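Local coordinates for protein 4-hydroxythreonine-4-phosphate dehydrogenase (Legionella pneumophila subsp. pneumophila, PDB 6XMY) that probably catalyses the NAD(P)-dependent oxidation of 4-(phosphooxy)-L-threonine in pyridoxine 5'-phosphate biosynthesis, with a divalent metal ion as cofactor, at residues Ser16-Gly21 with His299-Glu304; Ala208-His213 with Ala265-Gln270. All coordinates share one frame; numbering follows the deposited sequence.

How the contacts relate
From the N terminus, strand 12-15 runs into 16-21, the first half of contact 1. The chain then travels through most of the fold before 299-304 returns to meet it, so contact 1 closes a loop of 277 residues. Contact 2 is nested inside that loop. It closes a much shorter one of 51 residues, between the end of strand 204-208 and the start of helix 268-279. Contact 1 ties the turn before helix 23-29 to the NAD-binding loop after strand 294-297. Contact 2 joins the ends of neighbouring parallel strands 204-208 and 262-265. Its second segment also carries His268, a zinc ligand. The two centres lie about 28 Å apart, their nearest atoms about 9 Å.

Contact 1: Ser16-Gly21 with His299-Glu304; sequences SGEPAG and HGTALE. With NAD (nicotinamide-adenine-dinucleotide), chain B.
Thr301 and Leu303 carry the packing against 16-21, while backbone and other side chains of 299-304 hold NAD. Just after strand 294-297, the adenine covers one face of the His299 ring, with NAD N6A 3.3 Å from the ring plane, toward the rim. His299 ND1 donates to Gly300 O, in the ring plane and on a lone pair, which fixes the ring's rotation. Gly300 N donates to NAD O2A at 2.8 Å. Gly300 CA comes within 3.2 Å of NAD O4D. Thr301 N reaches that same O4D, and Thr301 CG2 packs 3.6 Å from Glu18 CB. Thr301 O lies 3.4 Å from Gly21 CA. Ala302 N donates to NAD O1A. With CG anti to the carbonyl carbon (chi1 -72°), Leu303 lays CD2 3.6 Å from Ala20 O and 4.0 Å from Ala20 CB. Glu304 OE2 accepts a 2.7 Å hydrogen bond from NAD O2B, on the adenosine ribose. Backbone N-H groups on two oxygens of one phosphate, with Glu304 on the ribose, make this loop part of the NAD pocket; 16-21 packs behind it. The type I turn Glu18-Gly21 is braced by hydrogen bonds from Ala20 N to Glu18 OE1 and from Gly21 N to Glu18 O. No hydrogen bond links the two segments. The turn lies between strand 12-15 and helix 23-29, with Pro19 on helix 96-111. The NAD loop runs from strand 294-297 toward helix 314-328.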
loop_
_atom_site.group_PDB
_atom_site.type_symbol
_atom_site.label_atom_id
_atom_site.label_comp_id
_atom_site.label_asym_id
_atom_site.label_seq_id
_atom_site.Cartn_x
_atom_site.Cartn_y
_atom_site.Cartn_z
ATOM N N SER A 16 1.484 -11.039 6.999
ATOM C CA SER A 16 1.452 -10.526 8.361
ATOM C C SER A 16 2.627 -9.608 8.706
ATOM O O SER A 16 2.635 -9.046 9.803
ATOM C CB SER A 16 1.306 -11.678 9.364
ATOM O OG SER A 16 2.435 -12.535 9.350
ATOM N N GLY A 17 3.604 -9.437 7.811
ATOM C CA GLY A 17 4.561 -8.347 7.944
ATOM C C GLY A 17 5.614 -8.574 9.023
ATOM O O GLY A 17 5.967 -9.707 9.367
ATOM N N GLU A 18 6.151 -7.466 9.529
ATOM C CA GLU A 18 7.201 -7.521 10.541
ATOM C C GLU A 18 6.673 -8.201 11.805
ATOM O O GLU A 18 5.693 -7.723 12.389
ATOM C CB GLU A 18 7.688 -6.102 10.843
ATOM C CG GLU A 18 8.493 -5.974 12.124
ATOM C CD GLU A 18 9.668 -6.919 12.197
ATOM O OE1 GLU A 18 9.839 -7.554 13.257
ATOM O OE2 GLU A 18 10.421 -7.036 11.209
ATOM N N PRO A 19 7.246 -9.332 12.221
ATOM C CA PRO A 19 6.599 -10.122 13.273
ATOM C C PRO A 19 6.618 -9.462 14.636
ATOM O O PRO A 19 5.723 -9.738 15.448
ATOM C CB PRO A 19 7.395 -11.434 13.276
ATOM C CG PRO A 19 8.715 -11.078 12.666
ATOM C CD PRO A 19 8.419 -10.018 11.653
ATOM N N ALA A 20 7.601 -8.590 14.911
ATOM C CA ALA A 20 7.686 -7.919 16.203
ATOM C C ALA A 20 6.751 -6.720 16.298
ATOM O O ALA A 20 6.583 -6.175 17.397
ATOM C CB ALA A 20 9.124 -7.460 16.466
ATOM N N GLY A 21 6.164 -6.296 15.184
ATOM C CA GLY A 21 5.269 -5.164 15.141
ATOM C C GLY A 21 3.812 -5.571 15.212
ATOM O O GLY A 21 3.467 -6.703 15.570
ATOM N N HIS A 299 0.059 2.645 7.457
ATOM C CA HIS A 299 0.826 2.944 8.651
ATOM C C HIS A 299 1.945 1.928 8.774
ATOM O O HIS A 299 2.008 0.944 8.032
ATOM C CB HIS A 299 -0.060 2.940 9.898
ATOM C CG HIS A 299 -0.735 1.627 10.150
ATOM N ND1 HIS A 299 -0.050 0.515 10.594
ATOM C CD2 HIS A 299 -2.032 1.249 10.032
ATOM C CE1 HIS A 299 -0.893 -0.493 10.732
ATOM N NE2 HIS A 299 -2.103 -0.076 10.397
ATOM N N GLY A 300 2.816 2.165 9.742
ATOM C CA GLY A 300 3.983 1.346 9.964
ATOM C C GLY A 300 3.799 0.320 11.058
ATOM O O GLY A 300 2.676 -0.021 11.458
ATOM N N THR A 301 4.937 -0.161 11.569
ATOM C CA THR A 301 4.982 -1.324 12.439
ATOM C C THR A 301 4.529 -1.033 13.859
ATOM O O THR A 301 4.199 -1.973 14.583
ATOM C CB THR A 301 6.399 -1.909 12.447
ATOM O OG1 THR A 301 7.366 -0.859 12.626
ATOM C CG2 THR A 301 6.681 -2.609 11.140
ATOM N N ALA A 302 4.546 0.227 14.289
ATOM C CA ALA A 302 4.109 0.610 15.634
ATOM C C ALA A 302 4.606 -0.378 16.701
ATOM O O ALA A 302 3.832 -0.941 17.474
ATOM C CB ALA A 302 2.590 0.794 15.685
ATOM N N LEU A 303 5.931 -0.558 16.735
ATOM C CA LEU A 303 6.533 -1.595 17.574
ATOM C C LEU A 303 6.093 -1.494 19.025
ATOM O O LEU A 303 5.823 -2.508 19.669
ATOM C CB LEU A 303 8.058 -1.526 17.492
ATOM C CG LEU A 303 8.647 -1.999 16.167
ATOM C CD1 LEU A 303 10.071 -1.467 16.007
ATOM C CD2 LEU A 303 8.623 -3.521 16.110
ATOM N N GLU A 304 6.016 -0.275 19.556
ATOM C CA GLU A 304 5.648 -0.086 20.952
ATOM C C GLU A 304 4.214 -0.507 21.249
ATOM O O GLU A 304 3.865 -0.670 22.423
ATOM C CB GLU A 304 5.860 1.381 21.346
ATOM C CG GLU A 304 4.876 2.361 20.697
ATOM C CD GLU A 304 5.082 2.541 19.194
ATOM O OE1 GLU A 304 6.177 2.216 18.682
ATOM O OE2 GLU A 304 4.137 3.014 18.524
HETATM P PA NAD B . 4.281 4.126 12.166
HETATM O O1A NAD B . 4.905 2.865 12.732
HETATM O O2A NAD B . 2.910 4.294 11.546
HETATM O O5B NAD B . 4.234 5.067 13.608
HETATM C C5B NAD B . 3.694 6.346 13.373
HETATM C C4B NAD B . 2.720 6.717 14.506
HETATM O O4B NAD B . 1.439 6.106 14.224
HETATM C C3B NAD B . 3.243 6.128 15.846
HETATM O O3B NAD B . 2.903 7.085 16.835
HETATM C C2B NAD B . 2.439 4.800 15.959
HETATM O O2B NAD B . 2.203 4.413 17.281
HETATM C C1B NAD B . 1.089 5.233 15.306
HETATM N N9A NAD B . 0.394 4.131 14.647
HETATM C C8A NAD B . 0.753 3.399 13.501
HETATM N N7A NAD B . -0.147 2.484 13.182
HETATM C C5A NAD B . -1.148 2.617 14.133
HETATM C C6A NAD B . -2.365 1.936 14.340
HETATM N N6A NAD B . -2.745 0.949 13.487
HETATM N N1A NAD B . -3.175 2.279 15.385
HETATM C C2A NAD B . -2.746 3.289 16.203
HETATM N N3A NAD B . -1.619 4.022 16.138
HETATM C C4A NAD B . -0.833 3.649 15.069
HETATM O O3 NAD B . 5.387 4.657 11.107
HETATM P PN NAD B . 6.846 5.214 11.376
HETATM O O1N NAD B . 7.211 6.309 10.403
HETATM O O2N NAD B . 7.156 5.161 12.835
HETATM O O5D NAD B . 7.886 3.927 10.735
HETATM C C5D NAD B . 7.873 2.740 11.457
HETATM C C4D NAD B . 8.309 1.629 10.500
HETATM O O4D NAD B . 7.164 1.283 9.680
HETATM C C3D NAD B . 9.414 2.151 9.518
HETATM O O3D NAD B . 10.266 1.066 9.289
HETATM C C2D NAD B . 8.608 2.499 8.246
HETATM O O2D NAD B . 9.313 2.353 7.045
HETATM C C1D NAD B . 7.593 1.324 8.325
HETATM N N1N NAD B . 6.366 1.590 7.498
HETATM C C2N NAD B . 5.914 0.533 6.755
HETATM C C3N NAD B . 4.776 0.673 5.956
HETATM C C7N NAD B . 4.368 -0.539 5.206
HETATM O O7N NAD B . 4.977 -1.602 5.337
HETATM N N7N NAD B . 3.265 -0.417 4.386
HETATM C C4N NAD B . 4.094 1.903 5.915
HETATM C C5N NAD B . 4.578 2.964 6.700
HETATM C C6N NAD B . 5.733 2.800 7.491
#

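Contact 2: Ala208-His213 with Ala265-Gln270; sequences AGLNPH and AMYHDQ. With ZN (zinc ion), chain K.
Ala208 CB sits 3.6 Å from Gln270 OE1. Ala208 O is buried against Met266 CE at 3.3 Å and has no hydrogen-bonding partner. Gly209 O accepts from Gln270 NE2 at 2.8 Å, with the acceptor near the amide plane. The other end of that amide, Gln270 OE1, takes Met266 N at 2.8 Å. Both ends are bonded, which fixes the rotation of the amide and which end is oxygen. From the first turn of helix 268-279, this side chain ties the exits of adjacent parallel strands. Leu210 CG is anti to the backbone N (chi1 175°), and CD1 reaches both Met266 CB and Tyr267 CD1. Its side chain crosses each at about a right angle. Leu210 O faces the edge of the Tyr267 ring, and one water bridges it to Tyr267 OH. Gln270 CB covers one ring face, 3.4 Å above its centre. After the N-cap residue Tyr267, His268 NE2 binds zinc at 2.2 Å, together with His168 and two waters, while His268 ND1 donates a hydrogen bond to Asp269 OD1. The segments leave parallel strands 204-208 and 262-265, Ala208 pairing with Val264. Leu210 and Met266 pack on helix 223-237, and helix 268-279 begins at the zinc ligand.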
loop_
_atom_site.group_PDB
_atom_site.type_symbol
_atom_site.label_atom_id
_atom_site.label_comp_id
_atom_site.label_asym_id
_atom_site.label_seq_id
_atom_site.Cartn_x
_atom_site.Cartn_y
_atom_site.Cartn_z
ATOM N N ALA A 208 0.440 18.497 -8.211
ATOM C CA ALA A 208 1.239 19.480 -7.486
ATOM C C ALA A 208 2.494 19.844 -8.269
ATOM O O ALA A 208 3.044 19.038 -9.025
ATOM C CB ALA A 208 1.675 18.912 -6.131
ATOM N N GLY A 209 2.958 21.076 -8.071
ATOM C CA GLY A 209 4.311 21.404 -8.448
ATOM C C GLY A 209 5.315 20.726 -7.527
ATOM O O GLY A 209 4.968 20.081 -6.533
ATOM N N LEU A 210 6.594 20.860 -7.886
ATOM C CA LEU A 210 7.677 20.353 -7.044
ATOM C C LEU A 210 8.058 21.343 -5.954
ATOM O O LEU A 210 8.356 20.943 -4.819
ATOM C CB LEU A 210 8.899 20.045 -7.906
ATOM C CG LEU A 210 10.147 19.629 -7.133
ATOM C CD1 LEU A 210 9.911 18.285 -6.456
ATOM C CD2 LEU A 210 11.338 19.579 -8.056
ATOM N N ASN A 211 8.065 22.634 -6.293
ATOM C CA ASN A 211 8.545 23.715 -5.451
ATOM C C ASN A 211 7.393 24.432 -4.760
ATOM O O ASN A 211 6.242 24.347 -5.197
ATOM C CB ASN A 211 9.307 24.694 -6.340
ATOM C CG ASN A 211 10.540 24.057 -6.934
ATOM O OD1 ASN A 211 11.416 23.618 -6.195
ATOM N ND2 ASN A 211 10.589 23.940 -8.263
ATOM N N PRO A 212 7.667 25.155 -3.666
ATOM C CA PRO A 212 6.603 25.948 -3.033
ATOM C C PRO A 212 5.954 26.890 -4.039
ATOM O O PRO A 212 6.616 27.443 -4.916
ATOM C CB PRO A 212 7.331 26.727 -1.931
ATOM C CG PRO A 212 8.595 25.972 -1.676
ATOM C CD PRO A 212 8.960 25.291 -2.964
ATOM N N HIS A 213 4.636 27.054 -3.909
ATOM C CA HIS A 213 3.853 27.881 -4.829
ATOM C C HIS A 213 4.127 27.529 -6.285
ATOM O O HIS A 213 4.146 28.391 -7.168
ATOM C CB HIS A 213 4.027 29.360 -4.514
ATOM C CG HIS A 213 3.549 29.686 -3.142
ATOM N ND1 HIS A 213 2.209 29.706 -2.824
ATOM C CD2 HIS A 213 4.217 29.901 -1.985
ATOM C CE1 HIS A 213 2.069 29.966 -1.539
ATOM N NE2 HIS A 213 3.272 30.094 -1.010
ATOM N N ALA A 265 1.034 14.037 -5.991
ATOM C CA ALA A 265 2.099 14.750 -5.308
ATOM C C ALA A 265 3.441 14.299 -5.866
ATOM O O ALA A 265 3.606 13.148 -6.282
ATOM C CB ALA A 265 2.044 14.515 -3.795
ATOM N N MET A 266 4.399 15.227 -5.887
ATOM C CA MET A 266 5.707 14.936 -6.462
ATOM C C MET A 266 6.549 14.043 -5.563
ATOM O O MET A 266 7.406 13.305 -6.067
ATOM C CB MET A 266 6.440 16.236 -6.786
ATOM C CG MET A 266 5.829 16.955 -7.975
ATOM S SD MET A 266 6.094 16.092 -9.545
ATOM C CE MET A 266 4.532 16.381 -10.390
ATOM N N TYR A 267 6.320 14.083 -4.247
ATOM C CA TYR A 267 7.154 13.335 -3.321
ATOM C C TYR A 267 6.386 13.019 -2.043
ATOM O O TYR A 267 5.342 13.607 -1.741
ATOM C CB TYR A 267 8.491 14.054 -3.044
ATOM C CG TYR A 267 8.327 15.451 -2.484
ATOM C CD1 TYR A 267 8.122 16.546 -3.325
ATOM C CD2 TYR A 267 8.359 15.673 -1.113
ATOM C CE1 TYR A 267 7.961 17.828 -2.815
ATOM C CE2 TYR A 267 8.203 16.939 -0.595
ATOM C CZ TYR A 267 8.000 18.011 -1.440
ATOM O OH TYR A 267 7.833 19.257 -0.889
ATOM N N HIS A 268 6.944 12.069 -1.297
ATOM C CA HIS A 268 6.263 11.394 -0.195
ATOM C C HIS A 268 5.646 12.375 0.810
ATOM O O HIS A 268 4.434 12.352 1.068
ATOM C CB HIS A 268 7.307 10.482 0.467
ATOM C CG HIS A 268 6.779 9.629 1.572
ATOM N ND1 HIS A 268 6.539 10.108 2.844
ATOM C CD2 HIS A 268 6.543 8.298 1.618
ATOM C CE1 HIS A 268 6.132 9.115 3.613
ATOM N NE2 HIS A 268 6.115 8.010 2.889
ATOM N N ASP A 269 6.474 13.222 1.417
ATOM C CA ASP A 269 5.973 14.102 2.465
ATOM C C ASP A 269 5.215 15.312 1.933
ATOM O O ASP A 269 4.730 16.112 2.739
ATOM C CB ASP A 269 7.109 14.570 3.382
ATOM C CG ASP A 269 7.578 13.488 4.355
ATOM O OD1 ASP A 269 6.964 12.397 4.433
ATOM O OD2 ASP A 269 8.575 13.739 5.065
ATOM N N GLN A 270 5.102 15.465 0.611
ATOM C CA GLN A 270 4.274 16.523 0.046
ATOM C C GLN A 270 2.803 16.125 0.029
ATOM O O GLN A 270 1.928 16.995 0.100
ATOM C CB GLN A 270 4.729 16.848 -1.376
ATOM C CG GLN A 270 4.153 18.147 -1.912
ATOM C CD GLN A 270 4.451 18.352 -3.374
ATOM O OE1 GLN A 270 4.287 17.430 -4.180
ATOM N NE2 GLN A 270 4.878 19.563 -3.738
HETATM ZN ZN ZN K . 6.089 5.943 3.712
HETATM O O HOH W 1 7.752 21.543 -2.323
HETATM O O HOH W 2 5.903 3.714 3.870
HETATM O O HOH W 3 4.729 5.506 2.519
#